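Local coordinates for protein argonaute 5 (Arabidopsis thaliana, PDB 4G0O), which probably binds small guide RNAs, its MID domain recognising the 5' nucleotide and using a nucleotide specificity loop to sort them, at residues Leu27-Cys32 against Ile52-Cys57; Arg95-Glu98 against Gly102-Ser105. One frame throughout, in Å; residues are numbered along the deposited sequence.

Contact 1: Leu27-Cys32 against Ile52-Cys57; sequences LPQEFC and IPFISC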
# COMPACT_ATOMS: atom_id res chain seq x y z
N LEU A 27 -0.12 13.92 -2.77
CA LEU A 27 -0.28 12.72 -3.57
C LEU A 27 -0.53 11.43 -2.77
O LEU A 27 -1.42 10.64 -3.13
CB LEU A 27 0.89 12.56 -4.53
CG LEU A 27 0.81 11.39 -5.50
CD1 LEU A 27 -0.37 11.52 -6.47
CD2 LEU A 27 2.12 11.26 -6.24
N PRO A 28 0.26 11.18 -1.69
CA PRO A 28 -0.01 9.98 -0.89
C PRO A 28 -1.47 9.88 -0.42
O PRO A 28 -2.08 8.82 -0.59
CB PRO A 28 0.94 10.14 0.31
CG PRO A 28 2.12 10.84 -0.27
CD PRO A 28 1.54 11.82 -1.29
N GLN A 29 -2.00 10.96 0.15
CA GLN A 29 -3.40 11.02 0.54
C GLN A 29 -4.35 10.81 -0.62
O GLN A 29 -5.29 10.03 -0.54
CB GLN A 29 -3.74 12.38 1.15
CG GLN A 29 -3.65 12.43 2.65
CD GLN A 29 -4.65 11.52 3.30
OE1 GLN A 29 -5.63 11.11 2.67
NE2 GLN A 29 -4.41 11.18 4.57
N GLU A 30 -4.11 11.55 -1.70
CA GLU A 30 -4.99 11.49 -2.86
C GLU A 30 -4.95 10.10 -3.49
O GLU A 30 -6.00 9.50 -3.77
CB GLU A 30 -4.61 12.58 -3.86
CG GLU A 30 -5.04 12.30 -5.30
CD GLU A 30 -6.52 12.60 -5.56
OE1 GLU A 30 -7.27 12.94 -4.61
OE2 GLU A 30 -6.93 12.49 -6.73
N PHE A 31 -3.74 9.58 -3.70
CA PHE A 31 -3.55 8.25 -4.27
C PHE A 31 -4.18 7.13 -3.44
O PHE A 31 -4.81 6.23 -3.98
CB PHE A 31 -2.06 7.93 -4.47
CG PHE A 31 -1.80 6.50 -4.80
CD1 PHE A 31 -1.33 5.62 -3.84
CD2 PHE A 31 -2.05 6.02 -6.07
CE1 PHE A 31 -1.10 4.29 -4.13
CE2 PHE A 31 -1.83 4.69 -6.38
CZ PHE A 31 -1.34 3.82 -5.41
N CYS A 32 -4.01 7.18 -2.13
CA CYS A 32 -4.61 6.18 -1.28
C CYS A 32 -6.13 6.34 -1.25
O CYS A 32 -6.86 5.37 -1.10
CB CYS A 32 -4.04 6.23 0.14
SG CYS A 32 -2.35 5.61 0.29
N ILE A 52 -2.68 4.63 11.82
CA ILE A 52 -1.81 5.70 12.31
C ILE A 52 -1.65 6.68 11.16
O ILE A 52 -1.88 6.31 10.01
CB ILE A 52 -0.41 5.17 12.76
CG1 ILE A 52 0.28 4.43 11.62
CG2 ILE A 52 -0.53 4.29 14.01
CD1 ILE A 52 1.75 4.16 11.87
N PRO A 53 -1.29 7.94 11.46
CA PRO A 53 -1.17 8.96 10.40
C PRO A 53 -0.16 8.56 9.32
O PRO A 53 0.77 7.83 9.63
CB PRO A 53 -0.64 10.18 11.16
CG PRO A 53 -1.10 9.98 12.56
CD PRO A 53 -1.02 8.51 12.79
N PHE A 54 -0.33 9.04 8.09
CA PHE A 54 0.63 8.74 7.04
C PHE A 54 2.00 9.29 7.43
O PHE A 54 2.10 10.29 8.15
CB PHE A 54 0.21 9.34 5.70
CG PHE A 54 -0.93 8.63 5.04
CD1 PHE A 54 -1.30 8.93 3.74
CD2 PHE A 54 -1.65 7.64 5.73
CE1 PHE A 54 -2.36 8.28 3.12
CE2 PHE A 54 -2.72 6.99 5.12
CZ PHE A 54 -3.07 7.31 3.81
N ILE A 55 3.05 8.64 6.95
CA ILE A 55 4.40 9.05 7.24
C ILE A 55 5.15 9.33 5.94
O ILE A 55 5.02 8.59 4.96
CB ILE A 55 5.15 7.97 8.07
CG1 ILE A 55 4.55 6.59 7.83
CG2 ILE A 55 5.05 8.27 9.55
CD1 ILE A 55 3.36 6.20 8.76
N SER A 56 5.91 10.41 5.92
CA SER A 56 6.79 10.70 4.80
C SER A 56 8.18 10.93 5.35
O SER A 56 8.35 11.74 6.27
CB SER A 56 6.31 11.93 4.04
OG SER A 56 7.15 12.20 2.93
N CYS A 57 9.17 10.23 4.82
CA CYS A 57 10.51 10.36 5.37
C CYS A 57 11.55 10.05 4.29
O CYS A 57 11.19 9.50 3.24
CB CYS A 57 10.67 9.46 6.59
SG CYS A 57 10.56 7.71 6.20
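Phe54 puts its ring against the first turns of helix 27-42, meeting Pro28, Gln29 and Cys32 in a helix-to-loop contact centred on a cysteine sulfur-aromatic pair. In the Rossmann-like fold of the MID domain, this joins helix 27-42 to the segment leading into the short strand 55-56. The tight part lies on the inner side, where Cys32 is buried. Its SG sits 4.8 Å from the centroid of the Phe54 ring and 53° off the ring normal, an oblique approach that brings it to the CE1 and CZ corner. CB of Cys32 comes equally close, 3.9 Å from Phe54 CZ, so both side-chain atoms of the cysteine bear on the same end of the ring. Cys16 and Thr15 of strand 7-18 also touch this cluster, and the Trp14 ring meets Phe54 with the two planes steeply inclined.

The outer side is looser and borders solvent. Here the exposed Gln29 bends at chi2 (-64°) and carries its amide over the ring face on the other side from the sulfur. Amide and ring planes are only 8° apart, but the overlap is partial: NE2 of Gln29 stands 3.8 Å from Phe54 CE1, offset toward the rim. No hydrogen bond crosses between the segments, which leaves van der Waals contact and weak electrostatic attraction to hold them. Pro28 contributes a fairly distant apolar touch, its CB 4.3 Å from Phe54 CD1. The ring edge also lies beside the Pro28 carbonyl and meets its oxygen side-on, at most a weak C-H...O contact. That oxygen already accepts the helical bond from Cys32 N at 3.0 Å, while Phe54 CE1 approaches Pro28 O to 3.8 Å near the plane of the ring.

Contact 2: Arg95-Glu98 against Gly102-Ser105; sequences RICE and GIVS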
# COMPACT_ATOMS: atom_id res chain seq x y z
N ARG A 95 11.95 -7.49 2.19
CA ARG A 95 12.63 -8.30 3.19
C ARG A 95 12.24 -7.83 4.60
O ARG A 95 11.85 -8.63 5.45
CB ARG A 95 14.16 -8.23 2.98
CG ARG A 95 14.96 -8.75 4.18
CD ARG A 95 16.47 -8.68 4.00
NE ARG A 95 16.97 -7.31 3.90
CZ ARG A 95 17.17 -6.50 4.95
NH1 ARG A 95 17.64 -5.27 4.76
NH2 ARG A 95 16.90 -6.92 6.17
N ILE A 96 12.31 -6.53 4.83
CA ILE A 96 12.03 -5.99 6.16
C ILE A 96 10.58 -6.23 6.53
O ILE A 96 10.26 -6.67 7.64
CB ILE A 96 12.34 -4.49 6.23
CG1 ILE A 96 13.86 -4.27 6.19
CG2 ILE A 96 11.73 -3.86 7.48
CD1 ILE A 96 14.25 -2.82 5.93
N CYS A 97 9.68 -5.95 5.59
CA CYS A 97 8.27 -6.12 5.85
C CYS A 97 7.88 -7.58 5.97
O CYS A 97 7.29 -8.01 6.98
CB CYS A 97 7.44 -5.46 4.74
SG CYS A 97 7.58 -3.66 4.72
N GLU A 98 8.18 -8.35 4.93
CA GLU A 98 7.65 -9.70 4.82
C GLU A 98 8.35 -10.66 5.78
O GLU A 98 7.70 -11.36 6.55
CB GLU A 98 7.73 -10.20 3.38
CG GLU A 98 6.92 -9.32 2.41
CD GLU A 98 7.04 -9.77 0.95
OE1 GLU A 98 8.14 -10.18 0.53
OE2 GLU A 98 6.02 -9.69 0.23
N GLY A 102 7.07 -8.83 9.76
CA GLY A 102 5.79 -9.49 9.57
C GLY A 102 4.71 -8.47 9.28
O GLY A 102 3.75 -8.31 10.04
N ILE A 103 4.88 -7.77 8.17
CA ILE A 103 3.86 -6.82 7.74
C ILE A 103 3.53 -6.99 6.27
O ILE A 103 4.42 -7.01 5.39
CB ILE A 103 4.24 -5.37 8.10
CG1 ILE A 103 3.41 -4.39 7.30
CG2 ILE A 103 5.68 -5.10 7.83
CD1 ILE A 103 3.70 -3.00 7.74
N VAL A 104 2.23 -7.14 6.00
CA VAL A 104 1.76 -7.27 4.64
C VAL A 104 1.89 -5.91 3.98
O VAL A 104 1.28 -4.94 4.43
CB VAL A 104 0.29 -7.75 4.61
CG1 VAL A 104 -0.29 -7.57 3.22
CG2 VAL A 104 0.19 -9.22 5.07
N SER A 105 2.69 -5.84 2.93
CA SER A 105 2.90 -4.56 2.26
C SER A 105 2.54 -4.59 0.78
O SER A 105 2.61 -5.63 0.12
CB SER A 105 4.35 -4.10 2.44
OG SER A 105 5.24 -5.00 1.82
O HOH W 1 3.29 -8.62 1.78
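Cys97 and Ile103 meet through backbone and side chain alike where helix 90-101 ends and the chain turns back toward strand 105-108, within a beta-alpha-beta unit of the Rossmann-like MID fold. The backbone link is a hydrogen bond from Ile103 N to Cys97 O, 2.7 Å long and nearly straight at the hydrogen (169°). It spans six residues, wider than an alpha-helical turn, and the donor arrives from above the carbonyl plane, 38° out of it. Gly102 leaves the helix with positive phi, a conformation that favours glycine.

Apolar packing accompanies this bond. Ile103 turns its CG2 branch toward the helix, 3.6 Å from CB of Cys97, while CG1 extends anti to the backbone N (chi1 163°). Beyond the pair, Leu66 of helix 62-72 touches Cys97 and Leu79 of strand 78-82 touches Ile103, which places both side chains in the layer between helices and sheet. Ser105 also touches the cysteine, its OG 3.7 Å from Cys97 CB.

Water-mediated and ionic contacts make up the polar margin. One water accepts from Ser105 N at 3.1 Å and donates to Glu98 OE2 at 3.3 Å, a weak bond that joins the helix flank to the start of the strand. The hydroxyl of Ser105 is hydrogen-bonded to Lys94 NZ, and its carbonyl oxygen to Lys131 NZ. Glu98 OE2 also makes a long, weak ion pair with Lys94 NZ. A sulfate, probably a crystallisation ion, lies about 6 Å from the Ser105 side chain. The chemistry thus changes from an apolar Cys97-Ile103 core to a lysine-bearing margin: Lys94 and Lys131, which hold Ser105, probably belong to the 5'-phosphate pocket, as in other Argonaute MID domains.

Overall arrangement
From the N terminus, strand 7-18 leads into helix 27-42, and contact 1 closes the first loop when the chain returns at residues 52-57 to run beside that strand. Helix 62-72 and strand 78-82 follow before helix 90-101 and the much shorter loop closed by contact 2. The two loops come in series, neither enclosing nor crossing the other. Their centres lie 18 Å apart, with the nearest atoms about 8 Å apart. Helix 62-72 is a common neighbour, touching residues 52-57 as well as Ile96 and Cys97. Contact 1 joins helix 27-42 to one margin of the parallel sheet, and contact 2 joins helix 90-101 to the start of strand 105-108.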